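Local coordinates for IclR family transcriptional regulator (Brucella abortus, PDB 5WHM), which represses transcription, probably by binding DNA as a dimer through its helix-turn-helix domains under the control of a small molecule held in its C-terminal domain, at residues C[6-10]-C[173-177]; C[44-48]-C[59-63]; C[111-115]-C[250-255]; C[117-121]-C[133-137]; C[215-221]-C[233-239]. All coordinates share one frame; numbering follows the deposited sequence. Where two conformers were deposited one is given.

Contact 1. Residues C[6-10]-C[173-177]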
# COMPACT_ATOMS: atom_id res chain seq x y z
N THR C 6 -13.12 3.87 -16.07
CA THR C 6 -12.42 4.65 -15.05
C THR C 6 -11.78 5.89 -15.68
O THR C 6 -11.18 5.82 -16.75
CB THR C 6 -11.36 3.79 -14.36
OG1 THR C 6 -11.97 2.58 -13.89
CG2 THR C 6 -10.73 4.51 -13.16
N MSE C 7 -11.97 7.03 -15.02
CA MSE C 7 -11.43 8.28 -15.57
C MSE C 7 -9.90 8.33 -15.59
O MSE C 7 -9.23 8.03 -14.59
CB MSE C 7 -11.94 9.49 -14.77
CG MSE C 7 -13.42 9.49 -14.49
SE MSE C 7 -13.86 11.08 -13.43
CE MSE C 7 -13.76 12.35 -14.90
N LEU C 8 -9.36 8.74 -16.73
CA LEU C 8 -7.93 8.99 -16.89
C LEU C 8 -7.55 10.43 -16.58
O LEU C 8 -6.41 10.69 -16.19
CB LEU C 8 -7.50 8.69 -18.33
CG LEU C 8 -7.80 7.29 -18.86
CD1 LEU C 8 -7.37 7.16 -20.31
CD2 LEU C 8 -7.14 6.23 -18.02
N THR C 9 -8.48 11.37 -16.77
CA THR C 9 -8.23 12.80 -16.55
C THR C 9 -9.35 13.39 -15.70
O THR C 9 -10.18 14.17 -16.20
CB THR C 9 -8.14 13.53 -17.89
OG1 THR C 9 -9.37 13.34 -18.60
CG2 THR C 9 -6.99 12.99 -18.72
N PRO C 10 -9.40 13.05 -14.41
CA PRO C 10 -10.54 13.47 -13.58
C PRO C 10 -10.61 14.97 -13.33
O PRO C 10 -11.65 15.44 -12.84
CB PRO C 10 -10.33 12.70 -12.28
CG PRO C 10 -8.88 12.39 -12.24
CD PRO C 10 -8.43 12.25 -13.65
N PHE C 173 -9.93 4.14 -26.79
CA PHE C 173 -9.94 5.31 -25.91
C PHE C 173 -8.63 5.47 -25.15
O PHE C 173 -8.06 6.57 -25.10
CB PHE C 173 -11.10 5.20 -24.92
CG PHE C 173 -11.17 6.34 -23.96
CD1 PHE C 173 -11.33 7.64 -24.42
CD2 PHE C 173 -11.09 6.12 -22.59
CE1 PHE C 173 -11.40 8.70 -23.54
CE2 PHE C 173 -11.16 7.19 -21.71
CZ PHE C 173 -11.31 8.48 -22.19
N ILE C 174 -8.13 4.39 -24.55
CA ILE C 174 -6.85 4.45 -23.85
C ILE C 174 -5.73 4.80 -24.82
O ILE C 174 -4.88 5.65 -24.54
CB ILE C 174 -6.56 3.12 -23.13
CG1 ILE C 174 -7.45 2.96 -21.90
CG2 ILE C 174 -5.09 3.02 -22.76
CD1 ILE C 174 -7.41 1.56 -21.33
N LEU C 175 -5.71 4.13 -25.99
CA LEU C 175 -4.66 4.37 -26.98
C LEU C 175 -4.73 5.78 -27.56
O LEU C 175 -3.69 6.43 -27.73
CB LEU C 175 -4.75 3.34 -28.10
CG LEU C 175 -4.47 1.88 -27.74
CD1 LEU C 175 -4.31 1.07 -29.00
CD2 LEU C 175 -3.25 1.75 -26.85
N GLU C 176 -5.93 6.26 -27.88
CA GLU C 176 -6.07 7.66 -28.27
C GLU C 176 -5.47 8.56 -27.21
O GLU C 176 -4.79 9.54 -27.53
CB GLU C 176 -7.55 8.00 -28.51
N HIS C 177 -5.65 8.19 -25.94
CA HIS C 177 -5.07 8.94 -24.83
C HIS C 177 -3.55 8.83 -24.79
O HIS C 177 -2.86 9.78 -24.41
CB HIS C 177 -5.67 8.43 -23.52
CG HIS C 177 -5.88 9.50 -22.52
ND1 HIS C 177 -4.91 9.86 -21.60
CD2 HIS C 177 -6.93 10.33 -22.31
CE1 HIS C 177 -5.37 10.85 -20.85
NE2 HIS C 177 -6.58 11.16 -21.27

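Contact 2. Residues C[44-48]-C[59-63]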
# COMPACT_ATOMS: atom_id res chain seq x y z
N GLY C 44 6.68 20.32 -3.11
CA GLY C 44 6.06 21.50 -2.54
C GLY C 44 4.80 21.91 -3.31
O GLY C 44 4.46 21.34 -4.34
N ASN C 45 4.11 22.93 -2.78
CA ASN C 45 2.84 23.36 -3.36
C ASN C 45 2.99 23.76 -4.83
O ASN C 45 2.13 23.44 -5.65
CB ASN C 45 2.23 24.51 -2.52
CG ASN C 45 1.58 24.02 -1.17
OD1 ASN C 45 0.85 23.03 -1.14
ND2 ASN C 45 1.85 24.73 -0.08
N GLN C 46 4.10 24.42 -5.19
CA GLN C 46 4.23 24.89 -6.57
C GLN C 46 4.45 23.74 -7.55
O GLN C 46 3.91 23.76 -8.67
CB GLN C 46 5.35 25.92 -6.69
CG GLN C 46 5.42 26.58 -8.09
CD GLN C 46 4.19 27.46 -8.39
OE1 GLN C 46 4.11 28.62 -7.95
NE2 GLN C 46 3.24 26.92 -9.16
N GLU C 47 5.26 22.75 -7.18
CA GLU C 47 5.39 21.56 -8.03
C GLU C 47 4.05 20.86 -8.19
O GLU C 47 3.72 20.37 -9.27
CB GLU C 47 6.40 20.57 -7.43
CG GLU C 47 7.86 21.01 -7.50
CD GLU C 47 8.74 20.22 -6.53
OE1 GLU C 47 9.49 19.32 -6.99
OE2 GLU C 47 8.68 20.51 -5.30
N ILE C 48 3.26 20.80 -7.12
CA ILE C 48 1.98 20.11 -7.19
C ILE C 48 1.00 20.90 -8.06
O ILE C 48 0.23 20.31 -8.82
CB ILE C 48 1.43 19.83 -5.77
CG1 ILE C 48 2.35 18.82 -5.05
CG2 ILE C 48 0.00 19.29 -5.83
CD1 ILE C 48 2.09 18.72 -3.57
N VAL C 59 -4.27 24.05 -4.21
CA VAL C 59 -3.34 23.03 -3.76
C VAL C 59 -3.02 23.23 -2.28
O VAL C 59 -2.98 22.25 -1.51
CB VAL C 59 -2.07 23.07 -4.63
CG1 VAL C 59 -0.98 22.17 -4.03
CG2 VAL C 59 -2.43 22.68 -6.07
N SER C 60 -2.81 24.49 -1.87
CA SER C 60 -2.47 24.79 -0.47
C SER C 60 -3.53 24.28 0.49
O SER C 60 -3.19 23.75 1.56
CB SER C 60 -2.29 26.29 -0.28
OG SER C 60 -1.06 26.72 -0.83
N ARG C 61 -4.81 24.45 0.17
CA ARG C 61 -5.86 23.91 1.04
C ARG C 61 -5.81 22.39 1.07
O ARG C 61 -5.97 21.78 2.14
CB ARG C 61 -7.25 24.38 0.58
CG ARG C 61 -7.51 25.88 0.63
CD ARG C 61 -8.96 26.19 0.25
NE ARG C 61 -9.88 25.53 1.18
CZ ARG C 61 -11.19 25.47 1.04
NH1 ARG C 61 -11.78 26.04 -0.01
NH2 ARG C 61 -11.93 24.84 1.94
N LEU C 62 -5.60 21.76 -0.09
CA LEU C 62 -5.60 20.30 -0.15
C LEU C 62 -4.44 19.70 0.65
O LEU C 62 -4.64 18.76 1.44
CB LEU C 62 -5.55 19.83 -1.61
CG LEU C 62 -6.76 20.29 -2.43
CD1 LEU C 62 -6.50 20.14 -3.95
CD2 LEU C 62 -7.97 19.51 -1.97
N THR C 63 -3.23 20.25 0.48
CA THR C 63 -2.09 19.71 1.22
C THR C 63 -2.22 20.00 2.71
O THR C 63 -1.87 19.14 3.53
CB THR C 63 -0.75 20.24 0.68
OG1 THR C 63 -0.73 21.66 0.70
CG2 THR C 63 -0.45 19.75 -0.79

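Contact 3. Residues C[111-115]-C[250-255]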
# COMPACT_ATOMS: atom_id res chain seq x y z
N LEU C 111 5.63 -22.43 -11.86
CA LEU C 111 6.15 -21.90 -13.12
C LEU C 111 7.45 -21.14 -12.90
O LEU C 111 8.41 -21.31 -13.67
CB LEU C 111 5.11 -20.99 -13.77
CG LEU C 111 5.61 -20.36 -15.08
CD1 LEU C 111 6.07 -21.44 -16.11
CD2 LEU C 111 4.58 -19.45 -15.68
N ALA C 112 7.50 -20.30 -11.86
CA ALA C 112 8.72 -19.57 -11.53
C ALA C 112 9.89 -20.53 -11.27
O ALA C 112 11.01 -20.27 -11.72
CB ALA C 112 8.49 -18.64 -10.32
N ASP C 113 9.65 -21.63 -10.54
CA ASP C 113 10.71 -22.59 -10.27
C ASP C 113 11.18 -23.25 -11.57
O ASP C 113 12.38 -23.37 -11.82
CB ASP C 113 10.25 -23.68 -9.29
CG ASP C 113 10.06 -23.16 -7.85
OD1 ASP C 113 10.47 -22.01 -7.52
OD2 ASP C 113 9.46 -23.93 -7.06
N TYR C 114 10.22 -23.67 -12.40
CA TYR C 114 10.58 -24.28 -13.68
C TYR C 114 11.35 -23.32 -14.57
O TYR C 114 12.34 -23.70 -15.21
CB TYR C 114 9.33 -24.75 -14.42
CG TYR C 114 9.67 -25.12 -15.85
CD1 TYR C 114 10.36 -26.30 -16.13
CD2 TYR C 114 9.36 -24.27 -16.90
CE1 TYR C 114 10.70 -26.64 -17.43
CE2 TYR C 114 9.70 -24.60 -18.22
CZ TYR C 114 10.37 -25.79 -18.46
OH TYR C 114 10.70 -26.11 -19.75
N ALA C 115 10.91 -22.06 -14.64
CA ALA C 115 11.50 -21.11 -15.58
C ALA C 115 12.72 -20.40 -15.02
O ALA C 115 13.38 -19.67 -15.78
CB ALA C 115 10.46 -20.06 -15.99
N ASP C 250 7.82 -22.47 -25.04
CA ASP C 250 7.85 -23.17 -23.76
C ASP C 250 7.11 -22.35 -22.70
O ASP C 250 6.06 -22.76 -22.21
CB ASP C 250 9.31 -23.46 -23.35
CG ASP C 250 9.44 -24.34 -22.08
OD1 ASP C 250 8.42 -24.93 -21.65
OD2 ASP C 250 10.56 -24.46 -21.52
N ILE C 251 7.64 -21.19 -22.34
CA ILE C 251 7.07 -20.46 -21.19
C ILE C 251 5.66 -19.95 -21.52
O ILE C 251 4.73 -20.05 -20.69
CB ILE C 251 7.99 -19.32 -20.75
CG1 ILE C 251 9.38 -19.85 -20.36
CG2 ILE C 251 7.38 -18.55 -19.52
CD1 ILE C 251 9.33 -21.03 -19.42
N GLY C 252 5.48 -19.36 -22.69
CA GLY C 252 4.20 -18.81 -23.08
C GLY C 252 3.07 -19.82 -22.99
O GLY C 252 2.07 -19.59 -22.30
N PRO C 253 3.21 -20.97 -23.69
CA PRO C 253 2.22 -22.05 -23.55
C PRO C 253 2.01 -22.52 -22.10
O PRO C 253 0.87 -22.70 -21.68
CB PRO C 253 2.79 -23.16 -24.45
CG PRO C 253 3.47 -22.40 -25.54
CD PRO C 253 4.11 -21.21 -24.85
N ARG C 254 3.08 -22.69 -21.33
CA ARG C 254 2.91 -23.02 -19.92
C ARG C 254 2.16 -21.93 -19.16
O ARG C 254 1.38 -22.23 -18.25
CB ARG C 254 4.26 -23.26 -19.25
CG ARG C 254 4.97 -24.47 -19.75
CD ARG C 254 6.39 -24.46 -19.26
NE ARG C 254 6.57 -25.41 -18.19
CZ ARG C 254 7.15 -26.60 -18.35
NH1 ARG C 254 7.62 -26.95 -19.53
NH2 ARG C 254 7.26 -27.41 -17.32
N LEU C 255 2.40 -20.67 -19.50
CA LEU C 255 1.71 -19.60 -18.79
C LEU C 255 0.23 -19.61 -19.12
O LEU C 255 -0.62 -19.36 -18.25
CB LEU C 255 2.36 -18.25 -19.11
CG LEU C 255 1.83 -16.97 -18.46
CD1 LEU C 255 1.81 -17.06 -16.90
CD2 LEU C 255 2.68 -15.79 -18.92

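Contact 4. Residues C[117-121]-C[133-137]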
# COMPACT_ATOMS: atom_id res chain seq x y z
N ALA C 117 12.64 -17.84 -13.16
CA ALA C 117 12.36 -16.45 -13.46
C ALA C 117 11.15 -15.99 -12.65
O ALA C 117 10.35 -16.80 -12.18
CB ALA C 117 12.12 -16.25 -14.95
N ALA C 118 10.99 -14.68 -12.53
CA ALA C 118 9.89 -14.12 -11.74
C ALA C 118 8.54 -14.23 -12.46
O ALA C 118 8.42 -13.96 -13.66
CB ALA C 118 10.18 -12.66 -11.41
N VAL C 119 7.51 -14.63 -11.72
CA VAL C 119 6.13 -14.69 -12.20
C VAL C 119 5.31 -13.71 -11.36
O VAL C 119 5.44 -13.70 -10.13
CB VAL C 119 5.55 -16.12 -12.11
CG1 VAL C 119 4.11 -16.19 -12.53
CG2 VAL C 119 6.43 -17.10 -12.98
N ALA C 120 4.52 -12.87 -12.03
CA ALA C 120 3.80 -11.80 -11.35
C ALA C 120 2.33 -11.80 -11.77
O ALA C 120 1.96 -12.34 -12.83
CB ALA C 120 4.42 -10.40 -11.61
N MSE C 121 1.52 -11.19 -10.91
CA MSE C 121 0.12 -10.94 -11.19
C MSE C 121 -0.13 -9.41 -11.07
O MSE C 121 0.31 -8.81 -10.10
CB MSE C 121 -0.77 -11.71 -10.22
CG MSE C 121 -2.25 -11.48 -10.42
SE MSE C 121 -3.32 -12.48 -9.11
CE MSE C 121 -2.77 -11.62 -7.41
N ASP C 133 1.09 -9.27 -6.92
CA ASP C 133 1.82 -10.38 -6.34
C ASP C 133 2.96 -10.72 -7.29
O ASP C 133 2.86 -10.50 -8.50
CB ASP C 133 0.92 -11.61 -6.07
CG ASP C 133 1.51 -12.51 -4.97
OD1 ASP C 133 0.93 -13.56 -4.65
OD2 ASP C 133 2.56 -12.14 -4.40
N VAL C 134 4.07 -11.16 -6.71
CA VAL C 134 5.29 -11.52 -7.43
C VAL C 134 5.88 -12.72 -6.72
O VAL C 134 6.03 -12.70 -5.49
CB VAL C 134 6.35 -10.40 -7.48
CG1 VAL C 134 7.53 -10.83 -8.38
CG2 VAL C 134 5.79 -9.10 -7.92
N VAL C 135 6.27 -13.73 -7.47
CA VAL C 135 6.92 -14.92 -6.94
C VAL C 135 8.18 -15.15 -7.75
O VAL C 135 8.15 -15.05 -8.98
CB VAL C 135 5.97 -16.13 -7.01
CG1 VAL C 135 6.74 -17.41 -6.95
CG2 VAL C 135 4.96 -16.06 -5.87
N GLN C 136 9.28 -15.42 -7.07
CA GLN C 136 10.54 -15.71 -7.73
C GLN C 136 10.86 -17.19 -7.64
O GLN C 136 10.58 -17.84 -6.62
CB GLN C 136 11.67 -14.90 -7.11
CG GLN C 136 11.43 -13.44 -7.30
CD GLN C 136 12.61 -12.73 -7.88
OE1 GLN C 136 12.46 -11.67 -8.51
NE2 GLN C 136 13.81 -13.28 -7.68
N GLY C 137 11.47 -17.71 -8.70
CA GLY C 137 11.89 -19.09 -8.67
C GLY C 137 12.79 -19.37 -7.49
O GLY C 137 13.54 -18.49 -7.06

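Contact 5. Residues C[215-221]-C[233-239]. With ACY (acetic acid), chain J.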
# COMPACT_ATOMS: atom_id res chain seq x y z
N ASP C 215 17.38 -5.29 -21.60
CA ASP C 215 17.87 -6.65 -21.33
C ASP C 215 16.88 -7.50 -20.54
O ASP C 215 17.29 -8.47 -19.90
CB ASP C 215 19.21 -6.59 -20.60
CG ASP C 215 20.27 -5.86 -21.38
OD1 ASP C 215 20.68 -6.33 -22.47
OD2 ASP C 215 20.67 -4.77 -20.92
N VAL C 216 15.60 -7.17 -20.59
CA VAL C 216 14.54 -7.96 -19.96
C VAL C 216 13.61 -8.45 -21.06
O VAL C 216 13.20 -7.68 -21.93
CB VAL C 216 13.79 -7.14 -18.90
CG1 VAL C 216 12.55 -7.88 -18.41
CG2 VAL C 216 14.72 -6.82 -17.70
N ASN C 217 13.29 -9.75 -21.05
CA ASN C 217 12.26 -10.32 -21.91
C ASN C 217 11.17 -10.92 -21.04
O ASN C 217 11.44 -11.42 -19.95
CB ASN C 217 12.79 -11.41 -22.81
CG ASN C 217 13.84 -10.92 -23.77
OD1 ASN C 217 13.98 -9.72 -24.01
ND2 ASN C 217 14.58 -11.85 -24.35
N SER C 218 9.94 -10.91 -21.56
CA SER C 218 8.83 -11.36 -20.74
C SER C 218 7.64 -11.69 -21.64
O SER C 218 7.55 -11.22 -22.78
CB SER C 218 8.48 -10.26 -19.71
OG SER C 218 7.16 -10.38 -19.25
N VAL C 219 6.78 -12.56 -21.12
CA VAL C 219 5.57 -12.98 -21.84
C VAL C 219 4.43 -12.85 -20.85
O VAL C 219 4.63 -13.07 -19.65
CB VAL C 219 5.68 -14.44 -22.36
CG1 VAL C 219 5.96 -15.42 -21.21
CG2 VAL C 219 4.43 -14.87 -23.15
N ALA C 220 3.24 -12.48 -21.32
CA ALA C 220 2.12 -12.26 -20.41
C ALA C 220 0.84 -12.81 -21.00
O ALA C 220 0.68 -12.87 -22.24
CB ALA C 220 1.93 -10.76 -20.07
N VAL C 221 -0.06 -13.22 -20.12
CA VAL C 221 -1.34 -13.82 -20.50
C VAL C 221 -2.43 -13.20 -19.64
O VAL C 221 -2.32 -13.23 -18.40
CB VAL C 221 -1.33 -15.35 -20.32
CG1 VAL C 221 -2.73 -15.92 -20.49
CG2 VAL C 221 -0.35 -16.01 -21.32
N PHE C 233 -1.05 -12.19 -15.93
CA PHE C 233 0.07 -12.93 -15.36
C PHE C 233 1.25 -12.86 -16.31
O PHE C 233 1.08 -12.95 -17.52
CB PHE C 233 -0.34 -14.37 -15.06
CG PHE C 233 -1.47 -14.47 -14.08
CD1 PHE C 233 -2.80 -14.31 -14.51
CD2 PHE C 233 -1.22 -14.61 -12.71
CE1 PHE C 233 -3.87 -14.32 -13.56
CE2 PHE C 233 -2.27 -14.65 -11.78
CZ PHE C 233 -3.60 -14.53 -12.21
N ASN C 234 2.45 -12.65 -15.77
CA ASN C 234 3.60 -12.63 -16.66
C ASN C 234 4.71 -13.50 -16.10
O ASN C 234 4.67 -13.99 -14.97
CB ASN C 234 4.12 -11.20 -16.95
CG ASN C 234 4.83 -10.55 -15.75
OD1 ASN C 234 4.96 -11.14 -14.68
ND2 ASN C 234 5.31 -9.32 -15.95
N CYS C 235 5.71 -13.70 -16.94
CA CYS C 235 6.90 -14.43 -16.55
C CYS C 235 8.02 -13.80 -17.36
O CYS C 235 7.93 -13.72 -18.59
CB CYS C 235 6.75 -15.92 -16.86
SG CYS C 235 8.25 -16.88 -16.45
N GLY C 236 9.05 -13.31 -16.68
CA GLY C 236 10.02 -12.50 -17.40
C GLY C 236 11.32 -12.50 -16.63
O GLY C 236 11.39 -12.98 -15.49
N GLY C 237 12.36 -11.97 -17.26
CA GLY C 237 13.66 -11.92 -16.64
C GLY C 237 14.74 -11.54 -17.62
O GLY C 237 14.48 -11.02 -18.70
N PRO C 238 16.00 -11.77 -17.23
CA PRO C 238 17.13 -11.43 -18.09
C PRO C 238 17.00 -12.06 -19.47
O PRO C 238 16.71 -13.25 -19.61
CB PRO C 238 18.34 -11.98 -17.33
CG PRO C 238 17.80 -12.41 -15.93
CD PRO C 238 16.41 -11.91 -15.82
N SER C 239 17.20 -11.23 -20.50
CA SER C 239 16.99 -11.67 -21.87
C SER C 239 17.91 -12.83 -22.24
O SER C 239 17.50 -13.70 -23.01
CB SER C 239 17.20 -10.49 -22.81
OG SER C 239 18.47 -9.91 -22.57
C ACY J . 6.98 -7.07 -18.75
O ACY J . 5.83 -7.54 -18.54
OXT ACY J . 7.39 -6.68 -19.87
CH3 ACY J . 7.91 -6.96 -17.58

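Contact 1. Residues C[6-10]-C[173-177]
Thr-9 presents two different branches here: its OG1 is hydrogen-bonded to Glu-12, further along the same loop, while CG2 lies 3.2 Å from NE2 of His-177, a close approach for a methyl group and a ring nitrogen. The methyl comes in at the edge of the imidazole and in its plane, from the direction opposite to the histidine side chain. Leu-8 uses the ring differently. Its CD1 sits over one face, 3.5 Å from CG of His-177, in a CH-pi contact only 19° off the ring normal. The two side chains lie alongside, running opposite ways, and this leaves CB of Leu-8 near the far end of the ring, 3.9 Å from NE2 of His-177. With CG anti to its carbonyl carbon (chi1 -55°), Leu-8 drives CD1 into helix 168-181. There it also meets CE2 of Phe-173 at 4.0 Å and, more loosely, CG1 of Ile-174 at 4.5 Å. This is how the N-terminal arm of the chain lies across the IclR C-terminal domain, with no hydrogen bond between 6-10 and 173-177. Arg-124 of strand 118-125 packs on both Leu-8 and Ile-174. On its other side the arm reaches the second subunit: Met-7 makes backbone hydrogen bonds to it, and Thr-6 and Met-7 pack on Arg-68 of that neighbouring subunit.

Contact 2. Residues C[44-48]-C[59-63]
Asn-45 reaches across to helix 56-69 from the first turn of helix 45-52, with CG anti to the carbonyl carbon (chi1 -76°). Its CB leads past Val-59, whose side chain runs the opposite way alongside. CG lies 3.8 Å from OG1 of Thr-63. From there the two branches part. OD1 accepts a hydrogen bond from OG1 of Thr-63 at 2.8 Å, in the carbonyl plane and on a lone pair, with a C=O...donor angle of 138°; CG1 of Val-59 packs on the same oxygen at 3.5 Å. In one of two conformers, OG of Ser-60 lies near ND2 without a hydrogen bond to it, and is itself bonded to the backbone O of Lys-56. Tyr-81 OH makes weak hydrogen bonds to both ND2 of Asn-45 and OG1 of Thr-63. The two helices are those of the helix-turn-helix, and 56-69 holds the place of the recognition helix; Tyr-81 belongs to the small two-stranded sheet that follows, as in winged members of the fold. Beneath the amide the interface is apolar: CG2 of Ile-48 meets CG1 of Val-59 at 3.5 Å, and CD1 of Ile-48 meets CG2 of Thr-63 tip to tip at 3.9 Å. Val-32 of helix 24-33 covers both Ile-48 and Thr-63. Gly-44 N, at the N-cap, donates to OE2 of Glu-47 at 3.0 Å.

Contact 3. Residues C[111-115]-C[250-255]
Tyr-114 and Arg-254 make the tight part of this contact, and they do it on the outer, exposed side. The guanidinium lies flat on the phenol ring, the planes 8° apart and CZ of Arg-254 3.3 Å from the ring centroid of Tyr-114, a cation-pi stack. A bend in the arginine chain at chi3 (105°) lays the group over the ring, with NE above the CD2-CE2 side and NH1 close to CZ of Tyr-114. From the same helix, Asp-250 holds the guanidinium in place: NH1 of Arg-254 donates to OD1 of Asp-250 at 3.0 Å, on the syn lone pair but somewhat out of the guanidinium plane, as a salt bridge. The carboxylate also stands at the phenol edge, where OH of Tyr-114 and OD2 of Asp-250 are modelled 2.4 Å apart; a hydrogen bond is likely, though so short a length is doubtful. Inward, the flat polar stack gives way to ordinary van der Waals packing of buried aliphatic side chains. CD1 of Ile-251 reaches CB of Ala-115 at 3.7 Å and CE2 of Tyr-114 at 3.8 Å, while CD2 of Leu-111 meets CD1 of Leu-255 at 3.9 Å. Helices 101-115 and 244-265 run antiparallel here, 168° between their directions and 11.4 Å between the axes. Both lie on one face of the large sheet: Leu-111 rests on Val-119, Ala-115 and Ile-251 on Cys-235, and Leu-255 on Val-219, Val-221 and Phe-233.

Contact 4. Residues C[117-121]-C[133-137]
Val-119 and Val-135 face each other as a hydrogen-bonded antiparallel pair, and each satisfies the other's backbone. N of Val-119 donates to O of Val-135 and N of Val-135 to O of Val-119, both at 2.8 Å. Two residues on, at Met-121 and Asp-133, the pairing is lopsided. N of Met-121 gives O of Asp-133 a sound bond of 2.8 Å, but the return bond from N of Asp-133 to O of Met-121 is weak at 3.3 Å. Between these pairs Ala-120 and Val-134 form a non-hydrogen-bonded pair, CB of Ala-120 lying 4.1 Å from CG2 of Val-134 on the other face of the sheet. The carboxylate of Asp-133 is turned away from the neighbouring strand and spends both oxygens on arginines: OD1 on Arg-101, OD2 on Arg-145 of the second subunit. OD2 also receives a weak bond from N of Val-134. Past the strand end, Gln-136 ties NE2 to O of Thr-142 and receives Gln-109 NE2 on its backbone O, whereas the buried N of Gly-137 has no partner in the model; this glycine is itself poorly ordered. The remaining edge of strand 118-125 is taken by strand 229-238, Ala-118 pairing with Gly-236 and Ala-120 with Asn-234. Helix 101-115 packs beneath, Met-108 and Ala-112 on Val-119 and Gln-109 on Val-135.

Contact 5. Residues C[215-221]-C[233-239]
Ser-218 and Asn-234 touch across the hairpin, OG of Ser-218 3.9 Å from CB of Asn-234, and turn their polar ends to one oxygen of a bound acetic acid molecule, probably from the crystallisation liquor. ND2 of Asn-234 donates to O of the acetic acid at 3.2 Å (154°); OG of Ser-218 is equally near that oxygen, but its bond there is weak and not settled. Asn-234 holds its CG between backbone N and carbonyl carbon (chi1 72°), which lifts the amide to the ligand. Further out, the OH of Tyr-131 bonds to the same ND2, and Ser-157 OG, itself a ligand partner, bonds to OG of Ser-218. The N of Val-158 completes the grip, bringing the carboxyl group to the start of helix 157-165. Behind this face runs the ladder that fixes both residues. Asn-217 and Gly-237 exchange backbone bonds of 2.9 Å, Val-219 and Cys-235 bonds of 3.0 Å, and Phe-233 N closes on Val-221 O at 3.0 Å. Gly-236, which has no side chain, lets the strands close in, its CA 3.6 Å from CB of Ser-218. The far end is held where N of Ser-239 bonds to O of Asp-215 at 2.8 Å, and CB of Ser-239 packs on the amide of Asn-217, whose ND2 reaches Leu-242 O. A carboxyl group held between the central sheet and a helix N-terminus in the IclR C-terminal domain, which belongs to the GAF clan, is consistent with the effector pocket of relatives.

How the contacts relate
Contacts 3, 4 and 5 build one body. Contacts 4 and 5 are neighbouring hairpins of the same sheet, joined through strands 118-125 and 229-238, and contact 3 is the helix pair packed on one face of both. The ladders are buried and backbone-bonded; the helix pair puts its charge and aromatic stacking on the exposed side and leaves aliphatic groups to face the sheet. Contact 2 stands apart in the DNA-binding domain, about 38 Å from contact 4, centre to centre, and mixes an amide-hydroxyl bond with apolar packing. Contact 1, partly buried and without a cross-segment hydrogen bond, joins the N-terminal arm to the C-terminal domain. Contacts 1, 2 and 4 all touch the second subunit.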